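Local structure of alanine racemase (Oenococcus oeni PSU-1, 3HUR) at residues V35-K40 and D62-S67; L51-Q56 and R76-T81; L200-N205 and F220-P225; L16-H21 and E248-V253. The protein belongs to the alanine racemase family, pairing an N-terminal TIM-barrel domain with a C-terminal domain rich in beta strands. All blocks are in the same frame, centred on the assembly; numbering follows the deposited sequence.

Contact 1 (V35-K40 and D62-S67)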
loop_
_atom_site.group_PDB
_atom_site.type_symbol
_atom_site.label_atom_id
_atom_site.label_comp_id
_atom_site.label_asym_id
_atom_site.label_seq_id
_atom_site.Cartn_x
_atom_site.Cartn_y
_atom_site.Cartn_z
ATOM N N VAL A 35 -14.218 -38.192 -9.067
ATOM C CA VAL A 35 -13.633 -36.931 -8.572
ATOM C C VAL A 35 -13.637 -35.914 -9.701
ATOM O O VAL A 35 -13.075 -36.185 -10.749
ATOM C CB VAL A 35 -12.221 -37.113 -8.052
ATOM C CG1 VAL A 35 -11.573 -35.758 -7.748
ATOM C CG2 VAL A 35 -12.250 -37.952 -6.837
ATOM N N TYR A 36 -14.340 -34.803 -9.477
ATOM C CA TYR A 36 -14.395 -33.645 -10.346
ATOM C C TYR A 36 -13.500 -32.534 -9.777
ATOM O O TYR A 36 -13.825 -31.941 -8.739
ATOM C CB TYR A 36 -15.809 -33.087 -10.395
ATOM C CG TYR A 36 -16.875 -34.046 -10.845
ATOM C CD1 TYR A 36 -18.214 -33.717 -10.717
ATOM C CD2 TYR A 36 -16.556 -35.281 -11.408
ATOM C CE1 TYR A 36 -19.195 -34.573 -11.126
ATOM C CE2 TYR A 36 -17.535 -36.136 -11.818
ATOM C CZ TYR A 36 -18.850 -35.783 -11.668
ATOM O OH TYR A 36 -19.818 -36.642 -12.103
ATOM N N ALA A 37 -12.394 -32.245 -10.463
ATOM C CA ALA A 37 -11.380 -31.289 -9.979
ATOM C C ALA A 37 -11.847 -29.910 -10.330
ATOM O O ALA A 37 -12.109 -29.647 -11.499
ATOM C CB ALA A 37 -10.073 -31.563 -10.636
ATOM N N VAL A 38 -12.030 -29.054 -9.321
ATOM C CA VAL A 38 -12.472 -27.705 -9.563
ATOM C C VAL A 38 -11.211 -26.835 -9.722
ATOM O O VAL A 38 -10.356 -26.796 -8.866
ATOM C CB VAL A 38 -13.422 -27.175 -8.438
ATOM C CG1 VAL A 38 -13.898 -25.759 -8.748
ATOM C CG2 VAL A 38 -14.652 -28.074 -8.249
ATOM N N LEU A 39 -11.144 -26.131 -10.836
ATOM C CA LEU A 39 -10.034 -25.319 -11.186
ATOM C C LEU A 39 -10.525 -23.924 -11.508
ATOM O O LEU A 39 -10.709 -23.576 -12.665
ATOM C CB LEU A 39 -9.400 -25.906 -12.430
ATOM C CG LEU A 39 -8.653 -27.211 -12.174
ATOM C CD1 LEU A 39 -8.001 -27.600 -13.466
ATOM C CD2 LEU A 39 -7.600 -27.061 -11.028
ATOM N N LYS A 40 -10.752 -23.095 -10.512
ATOM C CA LYS A 40 -11.176 -21.747 -10.805
ATOM C C LYS A 40 -9.966 -20.831 -10.737
ATOM O O LYS A 40 -8.957 -21.159 -10.101
ATOM C CB LYS A 40 -12.228 -21.315 -9.820
ATOM C CG LYS A 40 -13.425 -22.246 -9.722
ATOM C CD LYS A 40 -14.302 -21.771 -8.605
ATOM C CE LYS A 40 -15.647 -22.482 -8.503
ATOM N NZ LYS A 40 -16.328 -21.861 -7.321
ATOM N N ASP A 62 -11.940 -37.388 -12.829
ATOM C CA ASP A 62 -12.816 -37.888 -13.884
ATOM C C ASP A 62 -13.535 -36.781 -14.653
ATOM O O ASP A 62 -14.157 -37.023 -15.709
ATOM C CB ASP A 62 -13.871 -38.824 -13.268
ATOM C CG ASP A 62 -13.255 -39.813 -12.286
ATOM O OD1 ASP A 62 -12.576 -40.772 -12.736
ATOM O OD2 ASP A 62 -13.386 -39.583 -11.071
ATOM N N ALA A 63 -13.540 -35.582 -14.089
ATOM C CA ALA A 63 -13.927 -34.386 -14.841
ATOM C C ALA A 63 -13.226 -33.136 -14.287
ATOM O O ALA A 63 -12.535 -33.158 -13.262
ATOM C CB ALA A 63 -15.383 -34.211 -14.817
ATOM N N LEU A 64 -13.427 -32.043 -14.978
ATOM C CA LEU A 64 -12.836 -30.783 -14.588
ATOM C C LEU A 64 -13.951 -29.780 -14.557
ATOM O O LEU A 64 -14.772 -29.775 -15.456
ATOM C CB LEU A 64 -11.796 -30.333 -15.629
ATOM C CG LEU A 64 -10.689 -31.333 -15.935
ATOM C CD1 LEU A 64 -9.877 -30.867 -17.162
ATOM C CD2 LEU A 64 -9.835 -31.527 -14.722
ATOM N N ILE A 65 -13.973 -28.934 -13.528
ATOM C CA ILE A 65 -14.960 -27.825 -13.443
ATOM C C ILE A 65 -14.203 -26.477 -13.474
ATOM O O ILE A 65 -13.189 -26.304 -12.786
ATOM C CB ILE A 65 -15.787 -27.908 -12.123
ATOM C CG1 ILE A 65 -16.357 -29.324 -11.919
ATOM C CG2 ILE A 65 -16.890 -26.897 -12.134
ATOM C CD1 ILE A 65 -17.202 -29.587 -10.571
ATOM N N VAL A 66 -14.697 -25.551 -14.283
ATOM C CA VAL A 66 -14.107 -24.243 -14.455
ATOM C C VAL A 66 -15.228 -23.194 -14.483
ATOM O O VAL A 66 -16.415 -23.573 -14.508
ATOM C CB VAL A 66 -13.216 -24.150 -15.740
ATOM C CG1 VAL A 66 -12.084 -25.218 -15.729
ATOM C CG2 VAL A 66 -14.028 -24.243 -16.935
ATOM N N SER A 67 -14.844 -21.900 -14.456
ATOM C CA SER A 67 -15.789 -20.764 -14.239
ATOM C C SER A 67 -16.203 -20.000 -15.488
ATOM O O SER A 67 -17.060 -19.156 -15.444
ATOM C CB SER A 67 -15.160 -19.738 -13.288
ATOM O OG SER A 67 -14.424 -20.400 -12.239
#

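Contact 2 (L51-Q56 and R76-T81)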
loop_
_atom_site.group_PDB
_atom_site.type_symbol
_atom_site.label_atom_id
_atom_site.label_comp_id
_atom_site.label_asym_id
_atom_site.label_seq_id
_atom_site.Cartn_x
_atom_site.Cartn_y
_atom_site.Cartn_z
ATOM N N LEU A 51 -2.176 -28.354 -14.230
ATOM C CA LEU A 51 -2.932 -29.103 -13.220
ATOM C C LEU A 51 -3.904 -30.129 -13.910
ATOM O O LEU A 51 -3.835 -31.314 -13.655
ATOM C CB LEU A 51 -3.673 -28.133 -12.282
ATOM C CG LEU A 51 -2.863 -27.457 -11.157
ATOM C CD1 LEU A 51 -3.698 -26.380 -10.475
ATOM C CD2 LEU A 51 -2.332 -28.456 -10.150
ATOM N N ALA A 52 -4.715 -29.662 -14.843
ATOM C CA ALA A 52 -5.600 -30.544 -15.583
ATOM C C ALA A 52 -4.874 -31.682 -16.305
ATOM O O ALA A 52 -5.294 -32.824 -16.195
ATOM C CB ALA A 52 -6.415 -29.785 -16.534
ATOM N N LYS A 53 -3.807 -31.392 -17.034
ATOM C CA LYS A 53 -3.033 -32.433 -17.678
ATOM C C LYS A 53 -2.500 -33.428 -16.657
ATOM O O LYS A 53 -2.517 -34.618 -16.901
ATOM C CB LYS A 53 -1.833 -31.867 -18.422
ATOM C CG LYS A 53 -2.153 -31.175 -19.700
ATOM C CD LYS A 53 -0.867 -30.606 -20.278
ATOM C CE LYS A 53 -1.073 -29.978 -21.649
ATOM N NZ LYS A 53 -1.185 -31.016 -22.738
ATOM N N ALA A 54 -1.970 -32.950 -15.541
ATOM C CA ALA A 54 -1.517 -33.866 -14.501
ATOM C C ALA A 54 -2.685 -34.760 -14.009
ATOM O O ALA A 54 -2.487 -35.927 -13.719
ATOM C CB ALA A 54 -0.926 -33.116 -13.348
ATOM N N PHE A 55 -3.892 -34.222 -13.917
ATOM C CA PHE A 55 -4.973 -35.048 -13.423
ATOM C C PHE A 55 -5.445 -36.072 -14.467
ATOM O O PHE A 55 -5.905 -37.149 -14.075
ATOM C CB PHE A 55 -6.172 -34.216 -12.968
ATOM C CG PHE A 55 -5.875 -33.231 -11.877
ATOM C CD1 PHE A 55 -4.909 -33.462 -10.955
ATOM C CD2 PHE A 55 -6.591 -32.055 -11.792
ATOM C CE1 PHE A 55 -4.671 -32.538 -9.958
ATOM C CE2 PHE A 55 -6.358 -31.148 -10.811
ATOM C CZ PHE A 55 -5.396 -31.375 -9.901
ATOM N N GLN A 56 -5.377 -35.722 -15.761
ATOM C CA GLN A 56 -5.807 -36.634 -16.864
ATOM C C GLN A 56 -4.854 -37.823 -16.996
ATOM O O GLN A 56 -5.269 -38.946 -17.209
ATOM C CB GLN A 56 -5.877 -35.906 -18.214
ATOM C CG GLN A 56 -6.595 -36.684 -19.298
ATOM C CD GLN A 56 -6.806 -35.886 -20.591
ATOM O OE1 GLN A 56 -7.867 -35.310 -20.814
ATOM N NE2 GLN A 56 -5.796 -35.849 -21.438
ATOM N N ARG A 76 -9.516 -27.407 -24.005
ATOM C CA ARG A 76 -9.749 -28.320 -25.142
ATOM C C ARG A 76 -8.619 -28.213 -26.141
ATOM O O ARG A 76 -8.066 -29.217 -26.553
ATOM C CB ARG A 76 -11.094 -28.052 -25.837
ATOM C CG ARG A 76 -12.282 -28.502 -25.048
ATOM C CD ARG A 76 -12.317 -30.028 -24.950
ATOM N NE ARG A 76 -13.483 -30.500 -24.186
ATOM C CZ ARG A 76 -13.425 -31.458 -23.286
ATOM N NH1 ARG A 76 -12.282 -32.045 -23.016
ATOM N NH2 ARG A 76 -14.493 -31.815 -22.614
ATOM N N GLN A 77 -8.275 -26.973 -26.496
ATOM C CA GLN A 77 -7.092 -26.688 -27.275
ATOM C C GLN A 77 -5.836 -27.343 -26.735
ATOM O O GLN A 77 -4.956 -27.677 -27.521
ATOM C CB GLN A 77 -6.803 -25.198 -27.307
ATOM C CG GLN A 77 -7.581 -24.397 -28.320
ATOM C CD GLN A 77 -6.865 -23.079 -28.657
ATOM O OE1 GLN A 77 -6.070 -22.549 -27.845
ATOM N NE2 GLN A 77 -7.143 -22.551 -29.846
ATOM N N ALA A 78 -5.705 -27.474 -25.415
ATOM C CA ALA A 78 -4.483 -28.069 -24.832
ATOM C C ALA A 78 -4.532 -29.579 -24.776
ATOM O O ALA A 78 -3.675 -30.195 -24.130
ATOM C CB ALA A 78 -4.218 -27.505 -23.482
ATOM N N ASP A 79 -5.548 -30.161 -25.433
ATOM C CA ASP A 79 -5.741 -31.625 -25.607
ATOM C C ASP A 79 -6.210 -32.328 -24.357
ATOM O O ASP A 79 -6.000 -33.526 -24.183
ATOM C CB ASP A 79 -4.490 -32.325 -26.170
ATOM C CG ASP A 79 -4.148 -31.874 -27.592
ATOM O OD1 ASP A 79 -5.073 -31.616 -28.420
ATOM O OD2 ASP A 79 -2.932 -31.779 -27.887
ATOM N N LEU A 80 -6.877 -31.600 -23.480
ATOM C CA LEU A 80 -7.595 -32.253 -22.397
ATOM C C LEU A 80 -8.872 -32.866 -22.942
ATOM O O LEU A 80 -9.616 -32.198 -23.687
ATOM C CB LEU A 80 -7.868 -31.249 -21.284
ATOM C CG LEU A 80 -6.530 -31.121 -20.569
ATOM C CD1 LEU A 80 -6.015 -29.691 -20.596
ATOM C CD2 LEU A 80 -6.603 -31.764 -19.193
ATOM N N THR A 81 -9.111 -34.132 -22.593
ATOM C CA THR A 81 -10.230 -34.879 -23.162
ATOM C C THR A 81 -11.293 -35.229 -22.149
ATOM O O THR A 81 -12.401 -35.611 -22.538
ATOM C CB THR A 81 -9.757 -36.185 -23.827
ATOM O OG1 THR A 81 -8.942 -36.923 -22.908
ATOM C CG2 THR A 81 -8.951 -35.876 -25.090
#

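Contact 3 (L200-N205 and F220-P225)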
loop_
_atom_site.group_PDB
_atom_site.type_symbol
_atom_site.label_atom_id
_atom_site.label_comp_id
_atom_site.label_asym_id
_atom_site.label_seq_id
_atom_site.Cartn_x
_atom_site.Cartn_y
_atom_site.Cartn_z
ATOM N N LEU A 200 -25.717 -40.073 -9.654
ATOM C CA LEU A 200 -25.598 -38.724 -10.172
ATOM C C LEU A 200 -25.449 -37.625 -9.066
ATOM O O LEU A 200 -25.281 -36.428 -9.356
ATOM C CB LEU A 200 -26.842 -38.428 -11.011
ATOM C CG LEU A 200 -27.135 -39.338 -12.220
ATOM C CD1 LEU A 200 -28.469 -38.940 -12.903
ATOM C CD2 LEU A 200 -25.983 -39.309 -13.282
ATOM N N PHE A 201 -25.526 -38.009 -7.795
ATOM C CA PHE A 201 -25.553 -37.012 -6.756
ATOM C C PHE A 201 -24.169 -36.454 -6.504
ATOM O O PHE A 201 -23.209 -37.186 -6.409
ATOM C CB PHE A 201 -26.147 -37.572 -5.464
ATOM C CG PHE A 201 -27.657 -37.771 -5.500
ATOM C CD1 PHE A 201 -28.486 -36.922 -6.225
ATOM C CD2 PHE A 201 -28.235 -38.806 -4.776
ATOM C CE1 PHE A 201 -29.859 -37.115 -6.245
ATOM C CE2 PHE A 201 -29.622 -39.016 -4.775
ATOM C CZ PHE A 201 -30.431 -38.172 -5.512
ATOM N N SER A 202 -24.057 -35.144 -6.412
ATOM C CA SER A 202 -22.809 -34.548 -6.003
ATOM C C SER A 202 -23.085 -33.526 -4.954
ATOM O O SER A 202 -23.748 -32.529 -5.222
ATOM C CB SER A 202 -22.065 -33.870 -7.172
ATOM O OG SER A 202 -20.845 -33.310 -6.696
ATOM N N MET A 203 -22.505 -33.748 -3.783
ATOM C CA MET A 203 -22.836 -32.950 -2.627
ATOM C C MET A 203 -21.654 -32.191 -2.033
ATOM O O MET A 203 -21.876 -31.146 -1.426
ATOM C CB MET A 203 -23.490 -33.873 -1.531
ATOM C CG MET A 203 -24.912 -34.388 -1.932
ATOM S SD MET A 203 -25.807 -35.401 -0.724
ATOM C CE MET A 203 -26.345 -34.152 0.370
ATOM N N ALA A 204 -20.428 -32.716 -2.195
ATOM C CA ALA A 204 -19.279 -32.327 -1.366
ATOM C C ALA A 204 -18.280 -31.381 -2.037
ATOM O O ALA A 204 -17.531 -31.792 -2.938
ATOM C CB ALA A 204 -18.557 -33.560 -0.920
ATOM N N ASN A 205 -18.239 -30.132 -1.559
ATOM C CA ASN A 205 -17.122 -29.202 -1.871
ATOM C C ASN A 205 -15.960 -29.569 -0.988
ATOM O O ASN A 205 -15.980 -30.628 -0.370
ATOM C CB ASN A 205 -17.520 -27.742 -1.682
ATOM C CG ASN A 205 -17.821 -27.401 -0.236
ATOM O OD1 ASN A 205 -17.489 -28.161 0.693
ATOM N ND2 ASN A 205 -18.461 -26.246 -0.031
ATOM N N PHE A 220 -20.861 -39.049 -1.316
ATOM C CA PHE A 220 -19.581 -38.778 -1.902
ATOM C C PHE A 220 -19.484 -39.435 -3.260
ATOM O O PHE A 220 -18.402 -39.665 -3.799
ATOM C CB PHE A 220 -18.521 -39.209 -0.914
ATOM C CG PHE A 220 -18.585 -38.413 0.351
ATOM C CD1 PHE A 220 -18.122 -37.098 0.368
ATOM C CD2 PHE A 220 -19.193 -38.928 1.483
ATOM C CE1 PHE A 220 -18.211 -36.321 1.506
ATOM C CE2 PHE A 220 -19.285 -38.167 2.637
ATOM C CZ PHE A 220 -18.784 -36.849 2.648
ATOM N N ALA A 221 -20.645 -39.670 -3.854
ATOM C CA ALA A 221 -20.682 -40.299 -5.165
ATOM C C ALA A 221 -19.685 -39.564 -6.105
ATOM O O ALA A 221 -18.753 -40.184 -6.635
ATOM C CB ALA A 221 -22.113 -40.286 -5.724
ATOM N N ALA A 222 -19.892 -38.251 -6.262
ATOM C CA ALA A 222 -19.000 -37.372 -7.028
ATOM C C ALA A 222 -18.641 -36.162 -6.177
ATOM O O ALA A 222 -19.484 -35.261 -5.940
ATOM C CB ALA A 222 -19.651 -36.909 -8.309
ATOM N N ILE A 223 -17.391 -36.161 -5.719
ATOM C CA ILE A 223 -16.838 -35.038 -4.988
ATOM C C ILE A 223 -16.232 -33.975 -5.929
ATOM O O ILE A 223 -15.882 -34.267 -7.068
ATOM C CB ILE A 223 -15.838 -35.496 -3.927
ATOM C CG1 ILE A 223 -14.577 -36.117 -4.529
ATOM C CG2 ILE A 223 -16.513 -36.474 -2.965
ATOM C CD1 ILE A 223 -13.451 -36.373 -3.452
ATOM N N ARG A 224 -16.174 -32.739 -5.429
ATOM C CA ARG A 224 -15.783 -31.548 -6.193
ATOM C C ARG A 224 -14.698 -30.750 -5.496
ATOM O O ARG A 224 -14.908 -29.615 -5.133
ATOM C CB ARG A 224 -16.998 -30.663 -6.374
ATOM C CG ARG A 224 -17.908 -31.172 -7.428
ATOM C CD ARG A 224 -18.989 -30.138 -7.697
ATOM N NE ARG A 224 -20.082 -30.575 -6.867
ATOM C CZ ARG A 224 -20.794 -29.858 -6.021
ATOM N NH1 ARG A 224 -20.693 -28.556 -5.889
ATOM N NH2 ARG A 224 -21.689 -30.515 -5.343
ATOM N N PRO A 225 -13.531 -31.348 -5.275
ATOM C CA PRO A 225 -12.461 -30.630 -4.590
ATOM C C PRO A 225 -11.900 -29.486 -5.423
ATOM O O PRO A 225 -11.562 -29.682 -6.570
ATOM C CB PRO A 225 -11.410 -31.700 -4.392
ATOM C CG PRO A 225 -11.717 -32.706 -5.373
ATOM C CD PRO A 225 -13.149 -32.732 -5.540
#

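Contact 4 (L16-H21 and E248-V253)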
loop_
_atom_site.group_PDB
_atom_site.type_symbol
_atom_site.label_atom_id
_atom_site.label_comp_id
_atom_site.label_asym_id
_atom_site.label_seq_id
_atom_site.Cartn_x
_atom_site.Cartn_y
_atom_site.Cartn_z
ATOM N N LEU A 16 3.423 -30.964 -9.327
ATOM C CA LEU A 16 2.177 -31.510 -9.852
ATOM C C LEU A 16 1.903 -32.874 -9.332
ATOM O O LEU A 16 0.743 -33.272 -9.307
ATOM C CB LEU A 16 2.165 -31.544 -11.379
ATOM C CG LEU A 16 2.149 -30.171 -12.071
ATOM C CD1 LEU A 16 2.349 -30.277 -13.584
ATOM C CD2 LEU A 16 0.857 -29.430 -11.726
ATOM N N ASP A 17 2.951 -33.582 -8.906
ATOM C CA ASP A 17 2.787 -34.896 -8.269
ATOM C C ASP A 17 1.984 -34.736 -6.985
ATOM O O ASP A 17 1.113 -35.546 -6.685
ATOM C CB ASP A 17 4.122 -35.539 -7.858
ATOM C CG ASP A 17 4.930 -36.092 -9.037
ATOM O OD1 ASP A 17 4.394 -36.807 -9.913
ATOM O OD2 ASP A 17 6.149 -35.833 -9.054
ATOM N N ALA A 18 2.321 -33.706 -6.220
ATOM C CA ALA A 18 1.670 -33.443 -4.962
ATOM C C ALA A 18 0.231 -33.039 -5.196
ATOM O O ALA A 18 -0.651 -33.446 -4.442
ATOM C CB ALA A 18 2.434 -32.381 -4.151
ATOM N N ALA A 19 -0.048 -32.307 -6.267
ATOM C CA ALA A 19 -1.449 -32.004 -6.555
ATOM C C ALA A 19 -2.245 -33.303 -6.838
ATOM O O ALA A 19 -3.413 -33.432 -6.446
ATOM C CB ALA A 19 -1.596 -30.992 -7.741
ATOM N N ALA A 20 -1.609 -34.242 -7.533
ATOM C CA ALA A 20 -2.266 -35.477 -7.923
ATOM C C ALA A 20 -2.563 -36.233 -6.657
ATOM O O ALA A 20 -3.690 -36.659 -6.404
ATOM C CB ALA A 20 -1.394 -36.296 -8.820
ATOM N N HIS A 21 -1.524 -36.345 -5.853
ATOM C CA HIS A 21 -1.568 -36.987 -4.588
ATOM C C HIS A 21 -2.711 -36.452 -3.736
ATOM O O HIS A 21 -3.411 -37.223 -3.093
ATOM C CB HIS A 21 -0.217 -36.776 -3.912
ATOM C CG HIS A 21 -0.136 -37.312 -2.526
ATOM N ND1 HIS A 21 0.260 -38.607 -2.249
ATOM C CD2 HIS A 21 -0.351 -36.714 -1.329
ATOM C CE1 HIS A 21 0.257 -38.792 -0.941
ATOM N NE2 HIS A 21 -0.101 -37.656 -0.358
ATOM N N GLU A 248 -0.790 -32.430 0.932
ATOM C CA GLU A 248 0.524 -31.767 0.762
ATOM C C GLU A 248 0.308 -30.336 0.248
ATOM O O GLU A 248 -0.491 -30.127 -0.654
ATOM C CB GLU A 248 1.379 -32.576 -0.235
ATOM C CG GLU A 248 2.084 -33.799 0.366
ATOM C CD GLU A 248 2.421 -34.915 -0.656
ATOM O OE1 GLU A 248 2.406 -34.681 -1.885
ATOM O OE2 GLU A 248 2.722 -36.062 -0.220
ATOM N N ARG A 249 1.006 -29.356 0.818
ATOM C CA ARG A 249 1.103 -27.998 0.205
ATOM C C ARG A 249 1.906 -28.146 -1.083
ATOM O O ARG A 249 2.996 -28.662 -1.049
ATOM C CB ARG A 249 1.752 -26.967 1.145
ATOM C CG ARG A 249 1.869 -25.524 0.542
ATOM C CD ARG A 249 2.514 -24.468 1.507
ATOM N NE ARG A 249 3.505 -25.071 2.403
ATOM C CZ ARG A 249 4.790 -25.316 2.096
ATOM N NH1 ARG A 249 5.313 -24.988 0.900
ATOM N NH2 ARG A 249 5.575 -25.898 3.008
ATOM N N ILE A 250 1.345 -27.746 -2.226
ATOM C CA ILE A 250 1.958 -28.062 -3.505
ATOM C C ILE A 250 2.864 -26.966 -4.040
ATOM O O ILE A 250 3.634 -27.199 -4.968
ATOM C CB ILE A 250 0.901 -28.471 -4.591
ATOM C CG1 ILE A 250 0.174 -27.268 -5.203
ATOM C CG2 ILE A 250 -0.123 -29.425 -3.998
ATOM C CD1 ILE A 250 -0.778 -27.679 -6.284
ATOM N N PHE A 251 2.805 -25.787 -3.459
ATOM C CA PHE A 251 3.501 -24.638 -4.046
ATOM C C PHE A 251 4.536 -24.122 -3.058
ATOM O O PHE A 251 4.397 -24.349 -1.876
ATOM C CB PHE A 251 2.512 -23.520 -4.390
ATOM C CG PHE A 251 1.727 -23.066 -3.215
ATOM C CD1 PHE A 251 2.168 -22.044 -2.436
ATOM C CD2 PHE A 251 0.582 -23.741 -2.844
ATOM C CE1 PHE A 251 1.454 -21.644 -1.303
ATOM C CE2 PHE A 251 -0.134 -23.365 -1.721
ATOM C CZ PHE A 251 0.297 -22.314 -0.939
ATOM N N SER A 252 5.553 -23.435 -3.583
ATOM C CA SER A 252 6.574 -22.734 -2.839
ATOM C C SER A 252 6.921 -21.478 -3.614
ATOM O O SER A 252 6.770 -21.429 -4.855
ATOM C CB SER A 252 7.828 -23.548 -2.816
ATOM O OG SER A 252 7.708 -24.696 -2.007
ATOM N N VAL A 253 7.386 -20.459 -2.893
ATOM C CA VAL A 253 8.003 -19.328 -3.530
ATOM C C VAL A 253 9.506 -19.580 -3.340
ATOM O O VAL A 253 9.967 -19.901 -2.235
ATOM C CB VAL A 253 7.551 -17.984 -2.968
ATOM C CG1 VAL A 253 8.306 -16.832 -3.682
ATOM C CG2 VAL A 253 6.061 -17.800 -3.122
#

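Contact 1 (V35-K40 and D62-S67)
Two neighbouring parallel strands of the TIM-barrel sheet carry this contact: Ala37 lies beside Leu64, with Tyr36–Ala63 and Val38–Ile65 flanking. The backbones are laced by Ala37 N to Ala63 O (2.9 Å), Ile65 N to Ala37 O (2.8 Å) and Leu39 N to Ile65 O (2.8 Å), and the strand axes are turned 31° from parallel. On the face holding Tyr36, Val38, Ala63 and Ile65, Ile65 does most of the bridging. Its CG1 stands anti to the carbonyl carbon (chi1 -50°), and CD1 lies 3.8 Å from both Tyr36 CB and Val38 CG2. Tyr36 CD2 meets Ala63 CB obliquely, and its ring meets that of Phe160, planes about 30° apart. Helix 48-57 joins the two strands as a beta-alpha-beta crossover and packs on the face of Ala37 and Leu64, and on Leu39 just beyond, with helix 16-30 also reaching Ala37. At the start Asp62 grips Val35 twice: OD2 accepts Val35 N at 2.6 Å, while Asp62 N donates to Val35 O at 2.7 Å. Arg27 also holds OD2 in a salt bridge. At the far end Ser67 OG touches Lys40 CG (3.3 Å), and Ser67 O is hydrogen-bonded to His7 of the second subunit.

Contact 2 (L51-Q56 and R76-T81)
Gln56 and Arg76 both reach the peptide joining Leu80 to Thr81: Leu80 C and Thr81 N lie at the edge of the Arg76 guanidinium, in its plane, while the Gln56 carboxamide comes from helix 48-57. Arg76 NH1 donates to Leu80 O at 2.8 Å, within the guanidinium plane but above that of the carbonyl. The Phe55 ring has Leu51 O 3.3 Å above one face, offset toward the rim. Gln56 CG is anti to the backbone N (chi1 -167°) and the chain runs on extended, crossing Thr81 at about a right angle. Thr81 N, Leu82 N and, weakly, Thr81 OG1 converge on Gln56 OE1; the 2.5 Å from Thr81 N is unusually short and its exact length doubtful. Lys53 bends at its last torsion (chi4 -77°), and NZ meets Ala78 O at 3.0 Å, nearly along the C=O. Beside these bonds Leu80 CD2 packs on Ala52 CB, the modelled 3.3 Å being tight and doubtful in detail; Leu80 also touches Leu64 and Leu75. Ala78 is the first residue beyond helix 69-77, which ends in a Schellman motif with Leu80 N bonded to Leu75 O, Asp79 N to Arg76 O, and Asp79 as the C-prime residue at positive phi.

Contact 3 (L200-N205 and F220-P225)
Ser202 and Arg224 form the polar centre of the seam that closes the TIM barrel, where strands 201-202 and 222-223, the outermost in sheet order, come together. Among side-chain hydrogen bonds, Arg224 approaches the Ser202 hydroxyl side-on with two nitrogens: NE lies 2.8 Å from Ser202 OG with an N-H...O angle of 168°, and NH2 lies 3.2 Å from the same OG. The oxygen sits in the guanidinium plane. The same hydroxyl donates to Ala222 O, a position it reaches because OG is anti to its backbone N (chi1 -180°); the modelled 2.5 Å between OG and Ala222 O is very short and doubtful as an exact length. NH2 also bonds weakly to Ser202 O and more firmly to Thr164 O. Backbone bonds are sparse: Arg224 N to Ala204 O is sound at 3.0 Å, whereas Ala222 N to Phe201 O is weak at 3.5 Å. The apolar part centres on Ala204 CB, which is 3.7 Å from Phe220 CE1, obliquely to the ring, and 4.1 Å from Ile223 CG2; that methyl in turn lies at the Phe220 ring edge. Asn205 N-caps helix 206-211, its OD1 bonded to Thr208, near a bound sulfate. With two N-H groups directed at OG, the positive guanidinium would be expected to polarise the hydroxyl and strengthen its donation to Ala222 O.

Contact 4 (L16-H21 and E248-V253)
His21 and Glu248 lie flat against each other where helix 16-30 of the TIM-barrel domain meets the chain leading into strand 251-263 of the C-terminal domain. The imidazole and carboxylate planes are only 2° apart, a stacked arrangement, although the two side chains cross at about a right angle. Glu248 OE2 sits 3.2 Å above one ring face, displaced toward the rim, and Glu248 CD is 3.4 Å from His21 CD2. The nearest polar pair, His21 NE2 and Glu248 OE2, is also 3.2 Å apart, but with the oxygen over the face the angle is too poor for a hydrogen bond; any attraction would be electrostatic, stronger if the ring were protonated. A chi1 of 176° sets His21 CG anti to the backbone N, and CG lies 3.7 Å from Glu248 OE1. That second carboxylate oxygen also touches Ala18 CB of the helix at 3.2 Å. Beside this polar stack Ile250 lies against the helix through two branches. CG2 meets Ala19 N at 3.7 Å and Ala18 CB at 3.9 Å, while CD1 reaches Ala19 CB. Backbone bonds of Ile250 to Asp15 and Ser230 hold the incoming chain, and Glu248 N donates to the Asn22 side chain at OD1. Arg249 points away from the helix, and its NH1 donates to Phe251 O, two residues on, at 3.0 Å.

Contacts 1, 2 and 3 belong to the TIM-barrel domain, and contact 4 joins that domain to the C-terminal one. Contact 1 is central, its centre about 11 Å from those of contacts 2 and 3, themselves about 21 Å apart. Helix 48-57 of contact 2 packs on its strands, and strand 222-223 of contact 3 neighbours strand 34-38 in the sheet. The centre of contact 4 lies about 17 Å from those of contacts 1 and 2 and about 22 Å from that of contact 3. Along the chain contacts 1 and 2 interleave, contact 3 follows both, and contact 4 encloses all three. Leu51 packs on Leu16 and Ala19, so helices 48-57 and 16-30 link the barrel's strands to the domain boundary.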